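Local atomic coordinates of twin-arginine translocation pathway signal (Rhodoferax ferrireducens, PDB entry 5IM2), a protein that probably serves as the extracytoplasmic solute-binding component of a TRAP transporter, and was found with copurified benzoate in its pocket. Residues 215-220 and 239-244; 132-137 and 355-360; 74-79 and 83-88. All blocks are in the same frame, centred on the assembly; numbering follows the deposited sequence.

Contact 1: residues 215-220 and 239-244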
ATOM      1  N   PRO A 215       2.038   9.900   7.392  1.00 17.81           N
ATOM      2  CA  PRO A 215       2.739  10.764   8.366  1.00 19.37           C
ATOM      3  C   PRO A 215       1.814  11.654   9.176  1.00 23.18           C
ATOM      4  O   PRO A 215       2.240  12.137  10.235  1.00 22.12           O
ATOM      5  CB  PRO A 215       3.682  11.604   7.493  1.00 20.76           C
ATOM      6  CG  PRO A 215       3.742  10.889   6.191  1.00 19.14           C
ATOM      7  CD  PRO A 215       2.399  10.259   6.020  1.00 20.35           C
ATOM      8  N   ALA A 216       0.577  11.879   8.704  1.00 24.48           N
ATOM      9  CA  ALA A 216      -0.402  12.721   9.373  1.00 24.60           C
ATOM     10  C   ALA A 216      -1.069  12.021  10.556  1.00 21.02           C
ATOM     11  O   ALA A 216      -1.795  12.667  11.312  1.00 23.27           O
ATOM     12  CB  ALA A 216      -1.465  13.166   8.356  1.00 21.32           C
ATOM     13  N   ILE A 217      -0.856  10.719  10.731  1.00 21.71           N
ATOM     14  CA  ILE A 217      -1.686   9.948  11.656  1.00 21.25           C
ATOM     15  C   ILE A 217      -1.372  10.323  13.099  1.00 21.76           C
ATOM     16  O   ILE A 217      -2.311  10.524  13.883  1.00 22.90           O
ATOM     17  CB  ILE A 217      -1.544   8.438  11.408  1.00 21.59           C
ATOM     18  CG1 ILE A 217      -2.282   8.076  10.114  1.00 17.10           C
ATOM     19  CG2 ILE A 217      -2.152   7.626  12.543  1.00 22.59           C
ATOM     20  CD1 ILE A 217      -2.003   6.684   9.625  1.00 15.84           C
ATOM     21  N   PRO A 218      -0.099  10.443  13.498  1.00 24.78           N
ATOM     22  CA  PRO A 218       0.185  10.826  14.896  1.00 26.92           C
ATOM     23  C   PRO A 218      -0.463  12.135  15.334  1.00 24.45           C
ATOM     24  O   PRO A 218      -1.069  12.193  16.416  1.00 35.09           O
ATOM     25  CB  PRO A 218       1.719  10.917  14.910  1.00 30.49           C
ATOM     26  CG  PRO A 218       2.159   9.969  13.895  1.00 26.29           C
ATOM     27  CD  PRO A 218       1.136  10.020  12.797  1.00 24.11           C
ATOM     28  N   ASP A 219      -0.313  13.211  14.549  1.00 25.82           N
ATOM     29  CA  ASP A 219      -0.896  14.494  14.934  1.00 26.24           C
ATOM     30  C   ASP A 219      -2.412  14.402  14.993  1.00 24.30           C
ATOM     31  O   ASP A 219      -3.044  15.072  15.813  1.00 30.30           O
ATOM     32  CB  ASP A 219      -0.467  15.595  13.954  1.00 36.17           C
ATOM     33  CG  ASP A 219      -1.297  16.889  14.099  1.00 49.44           C
ATOM     34  OD1 ASP A 219      -0.920  17.759  14.911  1.00 45.37           O
ATOM     35  OD2 ASP A 219      -2.316  17.044  13.383  1.00 50.76           O
ATOM     36  N   ALA A 220      -3.012  13.548  14.160  1.00 25.18           N
ATOM     37  CA  ALA A 220      -4.460  13.385  14.208  1.00 33.43           C
ATOM     38  C   ALA A 220      -4.892  12.558  15.416  1.00 26.95           C
ATOM     39  O   ALA A 220      -5.886  12.889  16.079  1.00 29.61           O
ATOM     40  CB  ALA A 220      -4.955  12.752  12.915  1.00 20.95           C
ATOM     41  N   VAL A 239       5.512   5.007  13.081  1.00 22.51           N
ATOM     42  CA  VAL A 239       4.723   6.173  13.469  1.00 28.60           C
ATOM     43  C   VAL A 239       4.296   6.098  14.927  1.00 33.27           C
ATOM     44  O   VAL A 239       3.418   6.854  15.356  1.00 37.44           O
ATOM     45  CB  VAL A 239       3.504   6.365  12.550  1.00 32.40           C
ATOM     46  CG1 VAL A 239       3.951   6.971  11.238  1.00 31.60           C
ATOM     47  CG2 VAL A 239       2.722   5.046  12.316  1.00 27.40           C
ATOM     48  N   LYS A 240       4.902   5.197  15.696  1.00 27.03           N
ATOM     49  CA  LYS A 240       4.675   5.073  17.130  1.00 31.74           C
ATOM     50  C   LYS A 240       3.184   4.943  17.422  1.00 33.08           C
ATOM     51  O   LYS A 240       2.665   5.471  18.403  1.00 34.93           O
ATOM     52  CB  LYS A 240       5.320   6.249  17.885  1.00 29.29           C
ATOM     53  CG  LYS A 240       6.854   6.298  17.789  1.00 45.62           C
ATOM     54  CD  LYS A 240       7.339   7.020  16.528  1.00 72.85           C
ATOM     55  CE  LYS A 240       7.193   8.541  16.632  1.00 90.41           C
ATOM     56  NZ  LYS A 240       7.129   9.214  15.293  1.00 89.74           N
ATOM     57  N   VAL A 241       2.478   4.216  16.550  1.00 36.51           N
ATOM     58  CA  VAL A 241       1.036   4.053  16.744  1.00 35.24           C
ATOM     59  C   VAL A 241       0.733   3.084  17.881  1.00 37.11           C
ATOM     60  O   VAL A 241      -0.329   3.190  18.516  1.00 32.95           O
ATOM     61  CB  VAL A 241       0.370   3.638  15.415  1.00 30.92           C
ATOM     62  CG1 VAL A 241      -0.921   2.835  15.650  1.00 26.64           C
ATOM     63  CG2 VAL A 241       0.057   4.893  14.613  1.00 29.71           C
ATOM     64  N   HIS A 242       1.651   2.173  18.201  1.00 34.11           N
ATOM     65  CA  HIS A 242       1.454   1.331  19.373  1.00 41.97           C
ATOM     66  C   HIS A 242       1.545   2.132  20.667  1.00 44.88           C
ATOM     67  O   HIS A 242       1.090   1.651  21.709  1.00 43.18           O
ATOM     68  CB  HIS A 242       2.477   0.196  19.392  1.00 35.57           C
ATOM     69  CG  HIS A 242       3.893   0.661  19.510  1.00 37.13           C
ATOM     70  ND1 HIS A 242       4.505   1.435  18.550  1.00 35.91           N
ATOM     71  CD2 HIS A 242       4.820   0.450  20.471  1.00 37.36           C
ATOM     72  CE1 HIS A 242       5.748   1.683  18.915  1.00 33.09           C
ATOM     73  NE2 HIS A 242       5.966   1.097  20.080  1.00 44.10           N
ATOM     74  N   GLU A 243       2.134   3.326  20.628  1.00 32.94           N
ATOM     75  CA  GLU A 243       2.154   4.181  21.809  1.00 35.45           C
ATOM     76  C   GLU A 243       0.933   5.083  21.888  1.00 38.81           C
ATOM     77  O   GLU A 243       0.592   5.548  22.983  1.00 41.42           O
ATOM     78  CB  GLU A 243       3.428   5.029  21.816  1.00 39.52           C
ATOM     79  CG  GLU A 243       4.688   4.201  22.020  1.00 48.01           C
ATOM     80  CD  GLU A 243       5.969   4.995  21.801  1.00 54.67           C
ATOM     81  OE1 GLU A 243       5.893   6.233  21.695  1.00 62.30           O
ATOM     82  OE2 GLU A 243       7.054   4.379  21.730  1.00 56.27           O
ATOM     83  N   LEU A 244       0.261   5.312  20.756  1.00 32.60           N
ATOM     84  CA  LEU A 244      -0.876   6.223  20.671  1.00 32.56           C
ATOM     85  C   LEU A 244      -2.224   5.510  20.657  1.00 36.22           C
ATOM     86  O   LEU A 244      -3.262   6.186  20.684  1.00 30.44           O
ATOM     87  CB  LEU A 244      -0.742   7.098  19.408  1.00 36.54           C
ATOM     88  CG  LEU A 244       0.562   7.911  19.323  1.00 41.70           C
ATOM     89  CD1 LEU A 244       0.842   8.432  17.926  1.00 45.25           C
ATOM     90  CD2 LEU A 244       0.493   9.074  20.299  1.00 44.37           C
TER
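V239 and L244 both come in from one side of the P218 pyrrolidine ring, displaced toward its rim. V239 comes in at the CG corner, where its carbonyl O lies 3.7 Å from P218 CG, and its side chain crosses the proline at about a right angle. L244 CD1 lies over the CA-CB side, 3.9 Å from P218 CA. This is a worked example of packing in the six-stranded lobe of a type 2 periplasmic binding protein: the first turn of helix 217-223 packs against the short, weakly bonded helix 241-244 and the loop residue V239 before it, with strand 228-232 lying between them in the chain. The joint is made mainly by apolar side chains without a hydrogen bond between the segments, and five residues supply most of the 214 Å² buried. I217 extends it toward the ligand site, its side chain passing about 6 Å from the bound benzoate. L231, a residue of the benzoate pocket, touches both I217 and V241, while L221 of helix 217-223 backs V241 and L244. The branching of I217 matters here: with chi1 at -73°, CG2 is opposite the backbone N and meets V241 CG2 at 4.1 Å.

Contact 2: residues 132-137 and 355-360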
ATOM      1  N   PRO A 132     -12.703  -5.001  -0.679  1.00 14.40           N
ATOM      2  CA  PRO A 132     -12.717  -5.867   0.501  1.00 14.54           C
ATOM      3  C   PRO A 132     -12.374  -7.310   0.142  1.00 14.80           C
ATOM      4  O   PRO A 132     -12.854  -7.858  -0.859  1.00 15.77           O
ATOM      5  CB  PRO A 132     -14.149  -5.716   1.030  1.00 16.97           C
ATOM      6  CG  PRO A 132     -14.514  -4.369   0.615  1.00 19.06           C
ATOM      7  CD  PRO A 132     -13.927  -4.192  -0.759  1.00 18.12           C
ATOM      8  N   PHE A 133     -11.529  -7.917   0.968  1.00 14.32           N
ATOM      9  CA  PHE A 133     -11.270  -9.368   0.918  1.00 15.47           C
ATOM     10  C   PHE A 133     -10.843  -9.819  -0.487  1.00 19.13           C
ATOM     11  O   PHE A 133     -11.418 -10.745  -1.084  1.00 19.82           O
ATOM     12  CB  PHE A 133     -12.492 -10.135   1.428  1.00 16.41           C
ATOM     13  CG  PHE A 133     -12.811  -9.824   2.865  1.00 21.17           C
ATOM     14  CD1 PHE A 133     -12.084 -10.402   3.874  1.00 19.60           C
ATOM     15  CD2 PHE A 133     -13.798  -8.921   3.203  1.00 20.99           C
ATOM     16  CE1 PHE A 133     -12.325 -10.115   5.176  1.00 20.70           C
ATOM     17  CE2 PHE A 133     -14.055  -8.628   4.516  1.00 21.62           C
ATOM     18  CZ  PHE A 133     -13.330  -9.237   5.521  1.00 18.28           C
ATOM     19  N   MET A 134      -9.833  -9.121  -1.032  1.00 16.25           N
ATOM     20  CA  MET A 134      -9.206  -9.461  -2.315  1.00 15.37           C
ATOM     21  C   MET A 134      -7.900 -10.231  -2.161  1.00 15.80           C
ATOM     22  O   MET A 134      -7.637 -11.165  -2.936  1.00 15.29           O
ATOM     23  CB  MET A 134      -8.925  -8.202  -3.135  1.00 14.86           C
ATOM     24  CG  MET A 134     -10.127  -7.491  -3.673  1.00 16.88           C
ATOM     25  SD  MET A 134     -10.958  -8.434  -4.972  1.00 22.36           S
ATOM     26  CE  MET A 134      -9.737  -8.394  -6.237  1.00 21.51           C
ATOM     27  N   MET A 135      -7.085  -9.882  -1.180  1.00 15.91           N
ATOM     28  CA  MET A 135      -5.712 -10.380  -1.130  1.00 16.07           C
ATOM     29  C   MET A 135      -5.627 -11.753  -0.490  1.00 18.75           C
ATOM     30  O   MET A 135      -6.347 -12.077   0.447  1.00 19.07           O
ATOM     31  CB  MET A 135      -4.835  -9.399  -0.348  1.00 14.86           C
ATOM     32  CG  MET A 135      -3.424  -9.895  -0.087  1.00 19.91           C
ATOM     33  SD  MET A 135      -2.383  -8.737   0.823  1.00 24.16           S
ATOM     34  CE  MET A 135      -3.452  -8.321   2.094  1.00 12.25           C
ATOM     35  N   THR A 136      -4.690 -12.557  -0.991  1.00 15.98           N
ATOM     36  CA  THR A 136      -4.274 -13.770  -0.305  1.00 16.11           C
ATOM     37  C   THR A 136      -3.074 -13.419   0.589  1.00 15.20           C
ATOM     38  O   THR A 136      -3.252 -13.110   1.776  1.00 18.98           O
ATOM     39  CB  THR A 136      -3.941 -14.859  -1.315  1.00 18.30           C
ATOM     40  OG1 THR A 136      -3.007 -14.354  -2.261  1.00 15.64           O
ATOM     41  CG2 THR A 136      -5.171 -15.274  -2.077  1.00 19.61           C
ATOM     42  N   ASN A 137      -1.865 -13.404   0.023  1.00 14.75           N
ATOM     43  CA  ASN A 137      -0.688 -12.841   0.693  1.00 16.19           C
ATOM     44  C   ASN A 137      -0.092 -11.723  -0.162  1.00 15.35           C
ATOM     45  O   ASN A 137      -0.392 -11.600  -1.351  1.00 16.64           O
ATOM     46  CB  ASN A 137       0.351 -13.931   0.971  1.00 18.61           C
ATOM     47  CG  ASN A 137       0.872 -14.550  -0.270  1.00 15.64           C
ATOM     48  OD1 ASN A 137       1.703 -13.967  -0.917  1.00 16.78           O
ATOM     49  ND2 ASN A 137       0.390 -15.759  -0.619  1.00 22.02           N
ATOM     50  N   THR A 355     -12.891  -9.488 -12.603  1.00 14.99           N
ATOM     51  CA  THR A 355     -12.710 -10.895 -12.957  1.00 17.45           C
ATOM     52  C   THR A 355     -11.233 -11.213 -13.161  1.00 17.17           C
ATOM     53  O   THR A 355     -10.711 -12.209 -12.625  1.00 18.20           O
ATOM     54  CB  THR A 355     -13.548 -11.207 -14.210  1.00 21.17           C
ATOM     55  OG1 THR A 355     -14.928 -10.993 -13.914  1.00 25.70           O
ATOM     56  CG2 THR A 355     -13.395 -12.642 -14.661  1.00 23.96           C
ATOM     57  N   THR A 356     -10.532 -10.359 -13.907  1.00 17.41           N
ATOM     58  CA  THR A 356      -9.118 -10.595 -14.126  1.00 17.65           C
ATOM     59  C   THR A 356      -8.363 -10.515 -12.806  1.00 15.20           C
ATOM     60  O   THR A 356      -7.486 -11.352 -12.543  1.00 15.33           O
ATOM     61  CB  THR A 356      -8.593  -9.590 -15.164  1.00 14.96           C
ATOM     62  OG1 THR A 356      -9.134  -9.909 -16.472  1.00 17.53           O
ATOM     63  CG2 THR A 356      -7.102  -9.554 -15.230  1.00 17.97           C
ATOM     64  N   ALA A 357      -8.669  -9.511 -11.974  1.00 15.50           N
ATOM     65  CA  ALA A 357      -7.898  -9.341 -10.743  1.00 15.50           C
ATOM     66  C   ALA A 357      -7.991 -10.578  -9.854  1.00 16.69           C
ATOM     67  O   ALA A 357      -6.978 -11.053  -9.316  1.00 16.15           O
ATOM     68  CB  ALA A 357      -8.357  -8.092  -9.993  1.00 16.65           C
ATOM     69  N   ARG A 358      -9.191 -11.132  -9.698  0.53 14.56           N
ATOM     70  CA  ARG A 358      -9.325 -12.326  -8.870  0.53 17.49           C
ATOM     71  C   ARG A 358      -8.561 -13.492  -9.475  0.53 16.17           C
ATOM     72  O   ARG A 358      -7.885 -14.240  -8.758  0.53 16.85           O
ATOM     73  CB  ARG A 358     -10.802 -12.671  -8.684  0.53 19.83           C
ATOM     74  CG  ARG A 358     -11.487 -11.636  -7.805  0.53 25.88           C
ATOM     75  CD  ARG A 358     -12.785 -12.149  -7.257  0.53 34.32           C
ATOM     76  NE  ARG A 358     -13.213 -11.378  -6.094  0.53 34.37           N
ATOM     77  CZ  ARG A 358     -14.340 -10.672  -6.011  0.53 33.55           C
ATOM     78  NH1 ARG A 358     -15.208 -10.608  -7.024  0.53 20.75           N
ATOM     79  NH2 ARG A 358     -14.599 -10.035  -4.878  0.53 36.98           N
ATOM     80  N   ALA A 359      -8.641 -13.651 -10.796  1.00 16.15           N
ATOM     81  CA  ALA A 359      -7.928 -14.748 -11.446  1.00 15.13           C
ATOM     82  C   ALA A 359      -6.420 -14.609 -11.276  1.00 17.10           C
ATOM     83  O   ALA A 359      -5.713 -15.616 -11.101  1.00 17.33           O
ATOM     84  CB  ALA A 359      -8.277 -14.801 -12.932  1.00 16.75           C
ATOM     85  N   LEU A 360      -5.899 -13.382 -11.397  1.00 15.92           N
ATOM     86  CA  LEU A 360      -4.449 -13.175 -11.314  1.00 17.90           C
ATOM     87  C   LEU A 360      -3.953 -13.412  -9.900  1.00 18.66           C
ATOM     88  O   LEU A 360      -2.870 -13.989  -9.700  1.00 17.30           O
ATOM     89  CB  LEU A 360      -4.077 -11.756 -11.819  1.00 18.00           C
ATOM     90  CG  LEU A 360      -4.178 -11.533 -13.333  1.00 15.31           C
ATOM     91  CD1 LEU A 360      -3.826 -10.121 -13.765  1.00 17.17           C
ATOM     92  CD2 LEU A 360      -3.287 -12.533 -14.095  1.00 16.68           C
TER
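R358 brings its guanidinium near the thioether of M134 while its NH2 forms a salt bridge with E336, so the charged end has its main partner beyond this pair. The sulphur is a neighbour and not a bonded acceptor: M134 SD lies 3.9 Å from R358 NE, approaching the guanidinium plane obliquely. R358 is modelled in two conformers, and the contacts described, the salt bridge included, are those of one of them, so they should be read with caution. The two side chains cross at about a right angle. R358 runs extended from CG to NE, whereas M134 is folded at both chi2 (-69°) and chi3 (-67°), a bend that swings CE across to A357 and the R358 stem. There M134 CE rests 4.0 Å from A357 CB and at the same separation from R358 CG. The methyl thus meets the apolar atoms, and the sulphur lies near NE and NH2. Shortening this methionine to an alanine is likely to open a gap beside A357 CB and to remove the apolar neighbour of the R358 stem. M134 also touches I361, one turn further along helix 350-367, and A357 packs on V128. The contact thus lays the irregular segment 132-137, which leads into helix 138-152 with N137 as its N-cap, against the flank of the long C-terminal helix.

Contact 3: residues 74-79 and 83-88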
ATOM      1  N   LYS A  74      21.146  -2.789  -4.042  1.00 25.03           N
ATOM      2  CA  LYS A  74      21.265  -3.855  -5.034  1.00 27.70           C
ATOM      3  C   LYS A  74      21.511  -3.274  -6.417  1.00 20.36           C
ATOM      4  O   LYS A  74      22.382  -3.746  -7.161  1.00 25.65           O
ATOM      5  CB  LYS A  74      19.991  -4.723  -4.978  1.00 30.29           C
ATOM      6  CG  LYS A  74      19.798  -5.749  -6.093  1.00 44.19           C
ATOM      7  CD  LYS A  74      19.437  -7.145  -5.549  1.00 61.28           C
ATOM      8  CE  LYS A  74      17.963  -7.515  -5.742  1.00 70.25           C
ATOM      9  NZ  LYS A  74      17.789  -8.958  -6.126  1.00 70.25           N
ATOM     10  N   VAL A  75      20.778  -2.213  -6.772  1.00 19.83           N
ATOM     11  CA  VAL A  75      21.008  -1.537  -8.051  1.00 23.72           C
ATOM     12  C   VAL A  75      22.409  -0.937  -8.104  1.00 25.56           C
ATOM     13  O   VAL A  75      23.109  -1.040  -9.122  1.00 24.90           O
ATOM     14  CB  VAL A  75      19.922  -0.477  -8.281  1.00 21.04           C
ATOM     15  CG1 VAL A  75      20.278   0.408  -9.501  1.00 22.05           C
ATOM     16  CG2 VAL A  75      18.564  -1.162  -8.429  1.00 17.78           C
ATOM     17  N   SER A  76      22.839  -0.269  -7.033  1.00 24.74           N
ATOM     18  CA  SER A  76      24.181   0.296  -7.046  1.00 22.65           C
ATOM     19  C   SER A  76      25.233  -0.796  -7.178  1.00 23.92           C
ATOM     20  O   SER A  76      26.148  -0.699  -8.008  1.00 30.15           O
ATOM     21  CB  SER A  76      24.404   1.122  -5.787  1.00 30.06           C
ATOM     22  OG  SER A  76      23.735   2.351  -5.928  1.00 39.01           O
ATOM     23  N   LYS A  77      25.121  -1.848  -6.369  1.00 22.91           N
ATOM     24  CA  LYS A  77      26.130  -2.915  -6.386  1.00 24.21           C
ATOM     25  C   LYS A  77      26.179  -3.607  -7.740  1.00 25.82           C
ATOM     26  O   LYS A  77      27.263  -3.849  -8.288  1.00 26.06           O
ATOM     27  CB  LYS A  77      25.827  -3.920  -5.274  1.00 31.59           C
ATOM     28  CG  LYS A  77      26.437  -5.306  -5.478  1.00 54.14           C
ATOM     29  CD  LYS A  77      25.985  -6.273  -4.397  1.00 66.87           C
ATOM     30  CE  LYS A  77      27.121  -6.612  -3.443  1.00 70.34           C
ATOM     31  NZ  LYS A  77      28.191  -7.393  -4.117  1.00 66.55           N
ATOM     32  N   GLU A  78      25.011  -3.924  -8.306  1.00 26.75           N
ATOM     33  CA  GLU A  78      24.961  -4.605  -9.592  1.00 30.79           C
ATOM     34  C   GLU A  78      25.515  -3.733 -10.719  1.00 32.48           C
ATOM     35  O   GLU A  78      25.985  -4.266 -11.738  1.00 32.95           O
ATOM     36  CB  GLU A  78      23.514  -5.034  -9.869  1.00 34.26           C
ATOM     37  CG  GLU A  78      23.345  -5.988 -11.043  1.00 47.65           C
ATOM     38  CD  GLU A  78      21.873  -6.299 -11.364  1.00 46.79           C
ATOM     39  OE1 GLU A  78      21.026  -6.249 -10.433  1.00 35.05           O
ATOM     40  OE2 GLU A  78      21.577  -6.597 -12.550  1.00 35.19           O
ATOM     41  N   SER A  79      25.503  -2.413 -10.547  1.00 27.82           N
ATOM     42  CA  SER A  79      26.070  -1.501 -11.532  1.00 27.66           C
ATOM     43  C   SER A  79      27.539  -1.190 -11.268  1.00 32.39           C
ATOM     44  O   SER A  79      28.107  -0.329 -11.939  1.00 32.39           O
ATOM     45  CB  SER A  79      25.255  -0.197 -11.571  1.00 36.87           C
ATOM     46  OG  SER A  79      25.475   0.599 -10.412  1.00 32.09           O
ATOM     47  N   ILE A  83      25.637   3.545 -10.825  1.00 25.43           N
ATOM     48  CA  ILE A  83      24.372   4.171 -10.454  1.00 25.89           C
ATOM     49  C   ILE A  83      24.416   4.478  -8.963  1.00 32.33           C
ATOM     50  O   ILE A  83      24.526   3.569  -8.132  1.00 29.86           O
ATOM     51  CB  ILE A  83      23.164   3.288 -10.785  1.00 27.86           C
ATOM     52  CG1 ILE A  83      23.154   2.859 -12.257  1.00 36.05           C
ATOM     53  CG2 ILE A  83      21.875   4.053 -10.436  1.00 26.26           C
ATOM     54  CD1 ILE A  83      22.029   1.861 -12.591  1.00 35.30           C
ATOM     55  N   GLN A  84      24.323   5.760  -8.626  1.00 25.16           N
ATOM     56  CA  GLN A  84      24.316   6.210  -7.247  1.00 24.38           C
ATOM     57  C   GLN A  84      23.005   6.937  -6.977  1.00 25.42           C
ATOM     58  O   GLN A  84      22.369   7.454  -7.894  1.00 31.48           O
ATOM     59  CB  GLN A  84      25.487   7.141  -6.945  1.00 36.26           C
ATOM     60  CG  GLN A  84      26.862   6.469  -7.068  1.00 51.81           C
ATOM     61  CD  GLN A  84      27.020   5.301  -6.113  1.00 78.36           C
ATOM     62  OE1 GLN A  84      26.509   5.326  -4.992  1.00 84.19           O
ATOM     63  NE2 GLN A  84      27.721   4.265  -6.558  1.00 92.68           N
ATOM     64  N   PHE A  85      22.605   6.979  -5.715  1.00 25.70           N
ATOM     65  CA  PHE A  85      21.355   7.622  -5.339  1.00 26.33           C
ATOM     66  C   PHE A  85      21.585   8.717  -4.314  1.00 33.69           C
ATOM     67  O   PHE A  85      22.382   8.554  -3.382  1.00 28.40           O
ATOM     68  CB  PHE A  85      20.402   6.629  -4.765  1.00 25.22           C
ATOM     69  CG  PHE A  85      19.963   5.578  -5.745  1.00 24.04           C
ATOM     70  CD1 PHE A  85      20.698   4.406  -5.905  1.00 27.98           C
ATOM     71  CD2 PHE A  85      18.814   5.759  -6.495  1.00 21.28           C
ATOM     72  CE1 PHE A  85      20.301   3.443  -6.783  1.00 25.64           C
ATOM     73  CE2 PHE A  85      18.406   4.791  -7.400  1.00 22.91           C
ATOM     74  CZ  PHE A  85      19.151   3.629  -7.541  1.00 25.31           C
ATOM     75  N   GLU A  86      20.873   9.831  -4.495  1.00 29.77           N
ATOM     76  CA  GLU A  86      20.641  10.802  -3.429  1.00 25.98           C
ATOM     77  C   GLU A  86      19.220  10.542  -2.970  1.00 30.83           C
ATOM     78  O   GLU A  86      18.263  10.825  -3.702  1.00 29.03           O
ATOM     79  CB  GLU A  86      20.824  12.244  -3.893  1.00 30.68           C
ATOM     80  CG  GLU A  86      22.259  12.582  -4.178  1.00 38.82           C
ATOM     81  CD  GLU A  86      22.418  13.982  -4.686  1.00 47.72           C
ATOM     82  OE1 GLU A  86      21.554  14.416  -5.483  1.00 46.07           O
ATOM     83  OE2 GLU A  86      23.396  14.643  -4.281  1.00 61.47           O
ATOM     84  N   ALA A  87      19.093   9.917  -1.807  1.00 23.08           N
ATOM     85  CA  ALA A  87      17.825   9.398  -1.334  1.00 23.73           C
ATOM     86  C   ALA A  87      17.279  10.297  -0.233  1.00 21.66           C
ATOM     87  O   ALA A  87      18.015  10.715   0.653  1.00 23.79           O
ATOM     88  CB  ALA A  87      17.985   7.977  -0.811  1.00 26.83           C
ATOM     89  N   TYR A  88      15.970  10.509  -0.249  1.00 19.47           N
ATOM     90  CA  TYR A  88      15.322  11.437   0.682  1.00 22.66           C
ATOM     91  C   TYR A  88      14.077  10.800   1.286  1.00 21.35           C
ATOM     92  O   TYR A  88      13.063  10.628   0.574  1.00 18.89           O
ATOM     93  CB  TYR A  88      14.984  12.727  -0.035  1.00 21.57           C
ATOM     94  CG  TYR A  88      16.221  13.409  -0.555  1.00 22.25           C
ATOM     95  CD1 TYR A  88      17.054  14.108   0.300  1.00 22.70           C
ATOM     96  CD2 TYR A  88      16.572  13.326  -1.887  1.00 21.77           C
ATOM     97  CE1 TYR A  88      18.193  14.738  -0.166  1.00 23.96           C
ATOM     98  CE2 TYR A  88      17.708  13.964  -2.364  1.00 22.93           C
ATOM     99  CZ  TYR A  88      18.521  14.653  -1.490  1.00 23.99           C
ATOM    100  OH  TYR A  88      19.676  15.294  -1.920  1.00 26.29           O
TER
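V75 and F85 meet at about a right angle, the valine CG1 arriving at the edge of the phenyl ring, in its plane, 3.9 Å from F85 CZ. S76 OG lies at the ring edge too, near the plane, so the aromatic rim borders both an apolar and a polar neighbour. V75 CG1 also touches I83 CD1 at 3.8 Å, those two side chains running obliquely to one another. Together they seat helix 62-78 on strand 83-88 at the return of a beta-alpha-beta crossover, the local axes 7.3 Å apart and nearly antiparallel at 150°. Two serine hydroxyls then clasp the start of the strand. S76 OG donates to I83 O in a short bond of 2.6 Å, tilted 22° from the carbonyl plane, while I83 N donates to S79 OG at 3.0 Å. S79 can receive that amide because its hydroxyl, at chi1 72°, sits between its own N and carbonyl carbon. The strand's Q84, E86 and Y88 bond instead to strand 49-55, its neighbour in the sheet. Side-chain oxygens thus stand in for a further strand at I83: both its backbone polar groups are satisfied by the helix end, and the turn is fastened by hydrogen bonds as well as by apolar packing.

Overall arrangement
In chain order contact 3 comes first, complete before the others begin; contact 2 then spans more than two hundred residues, and contact 1 is nested inside its loop. Their centres are 30 to 33 Å apart, and none touches another. Contact 3 belongs to the five-stranded sheet, at its outermost strand 83-88, whereas contact 1 lies on helices flanking the six-stranded sheet, with benzoate close by. Contact 2, on the opposite side of the chain's centre from contact 1, ties a loop following strand 111-114 to C-terminal helix 350-367. Local closures thus build the individual lobes, and a distant one brings the chain's end back, consistent with a two-lobed solute receptor.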